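Antigen MTB48, Mycobacterial protein (Mycobacterium smegmatis, PDB 4WJ1) belongs to the ESX-1 type VII secretion system, this chain being its N-terminal part with PE and PPE domains, and is probably involved in DNA conjugation in recipient cells. Local coordinates at residues A53-A58 / I278-P283. Sequence-based numbering, arbitrary orientation.
Sequences AAKLKA and IRPGKP
Pro-280, a buried residue, joins the extended segment 278-283 to helical segment 53-58, its CB pointing at the helix. CG of the ring lies 3.6 Å from CD2 of Leu-56, and CD lies 3.7 Å from CG of Lys-55, so neighbouring ring carbons rest against the side chains of two consecutive helix residues. Leu-56 divides its branches: with CG anti to the carbonyl carbon (chi1 -78°), CD2 meets the proline while CD1 approaches CG2 of Ile-278 more loosely, at 4.2 Å. Leu-56 crosses both partners obliquely. From helix 187-230, Glu-209 touches Leu-56 and Ile-278, and Met-206 touches Pro-280; Trp-163 of helix 154-178 touches Leu-56. This fits the elongated PE–PPE helical bundle of EspB: a PPE-domain loop after helix 248-272 lies along PE helix 40-96. Toward Arg-279 the fit loosens. Lys-55, CG anti to the backbone N (chi1 173°), lays its aliphatic root by the proline, then bends at chi2, chi3 and chi4, leaving NZ 4.2 Å from CG of Arg-279. The CB of this exposed, poorly ordered arginine points away from the helix, and its NE stays 5.0 Å from NZ of Lys-55, a like-charge approach probably eased by a long, weak ion pair of Arg-279 with Glu-277.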
loop_
_atom_site.group_PDB
_atom_site.type_symbol
_atom_site.label_atom_id
_atom_site.label_comp_id
_atom_site.label_asym_id
_atom_site.label_seq_id
_atom_site.Cartn_x
_atom_site.Cartn_y
_atom_site.Cartn_z
ATOM N N ALA A 53 -1.875 -2.808 6.716
ATOM C CA ALA A 53 -2.196 -3.419 5.434
ATOM C C ALA A 53 -3.490 -2.833 4.875
ATOM O O ALA A 53 -3.576 -2.517 3.693
ATOM C CB ALA A 53 -2.317 -4.939 5.567
ATOM N N ALA A 54 -4.495 -2.698 5.735
ATOM C CA ALA A 54 -5.777 -2.145 5.336
ATOM C C ALA A 54 -5.628 -0.680 4.892
ATOM O O ALA A 54 -6.250 -0.259 3.920
ATOM C CB ALA A 54 -6.779 -2.259 6.475
ATOM N N LYS A 55 -4.808 0.086 5.609
ATOM C CA LYS A 55 -4.593 1.487 5.279
ATOM C C LYS A 55 -3.912 1.590 3.921
ATOM O O LYS A 55 -4.246 2.456 3.116
ATOM C CB LYS A 55 -3.761 2.187 6.358
ATOM C CG LYS A 55 -3.343 3.630 6.017
ATOM C CD LYS A 55 -4.483 4.624 6.191
ATOM C CE LYS A 55 -4.001 5.934 6.824
ATOM N NZ LYS A 55 -3.620 5.779 8.270
ATOM N N LEU A 56 -2.975 0.687 3.662
ATOM C CA LEU A 56 -2.270 0.695 2.395
ATOM C C LEU A 56 -3.217 0.328 1.265
ATOM O O LEU A 56 -3.236 0.985 0.233
ATOM C CB LEU A 56 -1.083 -0.262 2.424
ATOM C CG LEU A 56 0.153 0.265 3.147
ATOM C CD1 LEU A 56 1.205 -0.816 3.234
ATOM C CD2 LEU A 56 0.713 1.426 2.382
ATOM N N LYS A 57 -4.015 -0.712 1.462
ATOM C CA LYS A 57 -4.929 -1.137 0.414
ATOM C C LYS A 57 -5.914 -0.030 0.067
ATOM O O LYS A 57 -6.189 0.199 -1.107
ATOM C CB LYS A 57 -5.672 -2.410 0.815
ATOM C CG LYS A 57 -4.757 -3.621 0.791
ATOM C CD LYS A 57 -5.503 -4.929 1.074
ATOM C CE LYS A 57 -4.546 -6.100 1.181
ATOM N NZ LYS A 57 -5.221 -7.325 1.736
ATOM N N ALA A 58 -6.430 0.657 1.083
ATOM C CA ALA A 58 -7.380 1.738 0.860
ATOM C C ALA A 58 -6.697 2.903 0.138
ATOM O O ALA A 58 -7.288 3.539 -0.728
ATOM C CB ALA A 58 -7.976 2.199 2.163
ATOM N N ILE A 278 2.569 2.177 9.683
ATOM C CA ILE A 278 2.821 2.557 8.306
ATOM C C ILE A 278 1.814 3.634 7.972
ATOM O O ILE A 278 0.607 3.376 7.968
ATOM C CB ILE A 278 2.662 1.371 7.328
ATOM C CG1 ILE A 278 3.474 0.161 7.797
ATOM C CG2 ILE A 278 3.076 1.771 5.929
ATOM C CD1 ILE A 278 4.965 0.401 7.779
ATOM N N ARG A 279 2.290 4.848 7.727
ATOM C CA ARG A 279 1.376 5.928 7.384
ATOM C C ARG A 279 1.627 6.456 5.982
ATOM O O ARG A 279 2.376 7.402 5.806
ATOM C CB ARG A 279 1.483 7.055 8.403
ATOM C CG ARG A 279 0.227 7.207 9.236
ATOM C CD ARG A 279 0.553 7.683 10.635
ATOM N NE ARG A 279 -0.539 8.471 11.196
ATOM C CZ ARG A 279 -0.479 9.090 12.368
ATOM N NH1 ARG A 279 0.619 9.000 13.106
ATOM N NH2 ARG A 279 -1.522 9.787 12.805
ATOM N N PRO A 280 1.017 5.820 4.971
ATOM C CA PRO A 280 1.260 6.274 3.603
ATOM C C PRO A 280 0.496 7.560 3.312
ATOM O O PRO A 280 -0.663 7.708 3.713
ATOM C CB PRO A 280 0.729 5.117 2.751
ATOM C CG PRO A 280 -0.411 4.580 3.582
ATOM C CD PRO A 280 0.079 4.682 5.017
ATOM N N GLY A 281 1.138 8.487 2.617
ATOM C CA GLY A 281 0.442 9.687 2.208
ATOM C C GLY A 281 -0.522 9.400 1.072
ATOM O O GLY A 281 -0.292 8.506 0.253
ATOM N N LYS A 282 -1.609 10.161 1.033
ATOM C CA LYS A 282 -2.559 10.101 -0.065
ATOM C C LYS A 282 -1.842 10.348 -1.393
ATOM O O LYS A 282 -0.765 10.953 -1.421
ATOM C CB LYS A 282 -3.663 11.141 0.145
ATOM C CG LYS A 282 -3.193 12.556 -0.141
ATOM C CD LYS A 282 -4.193 13.626 0.288
ATOM C CE LYS A 282 -3.722 15.015 -0.169
ATOM N NZ LYS A 282 -3.489 15.085 -1.668
ATOM N N PRO A 283 -2.435 9.891 -2.499
ATOM C CA PRO A 283 -1.860 10.176 -3.820
ATOM C C PRO A 283 -2.057 11.633 -4.253
ATOM O O PRO A 283 -2.892 12.343 -3.695
ATOM C CB PRO A 283 -2.637 9.237 -4.735
ATOM C CG PRO A 283 -3.969 9.133 -4.082
ATOM C CD PRO A 283 -3.659 9.083 -2.599
#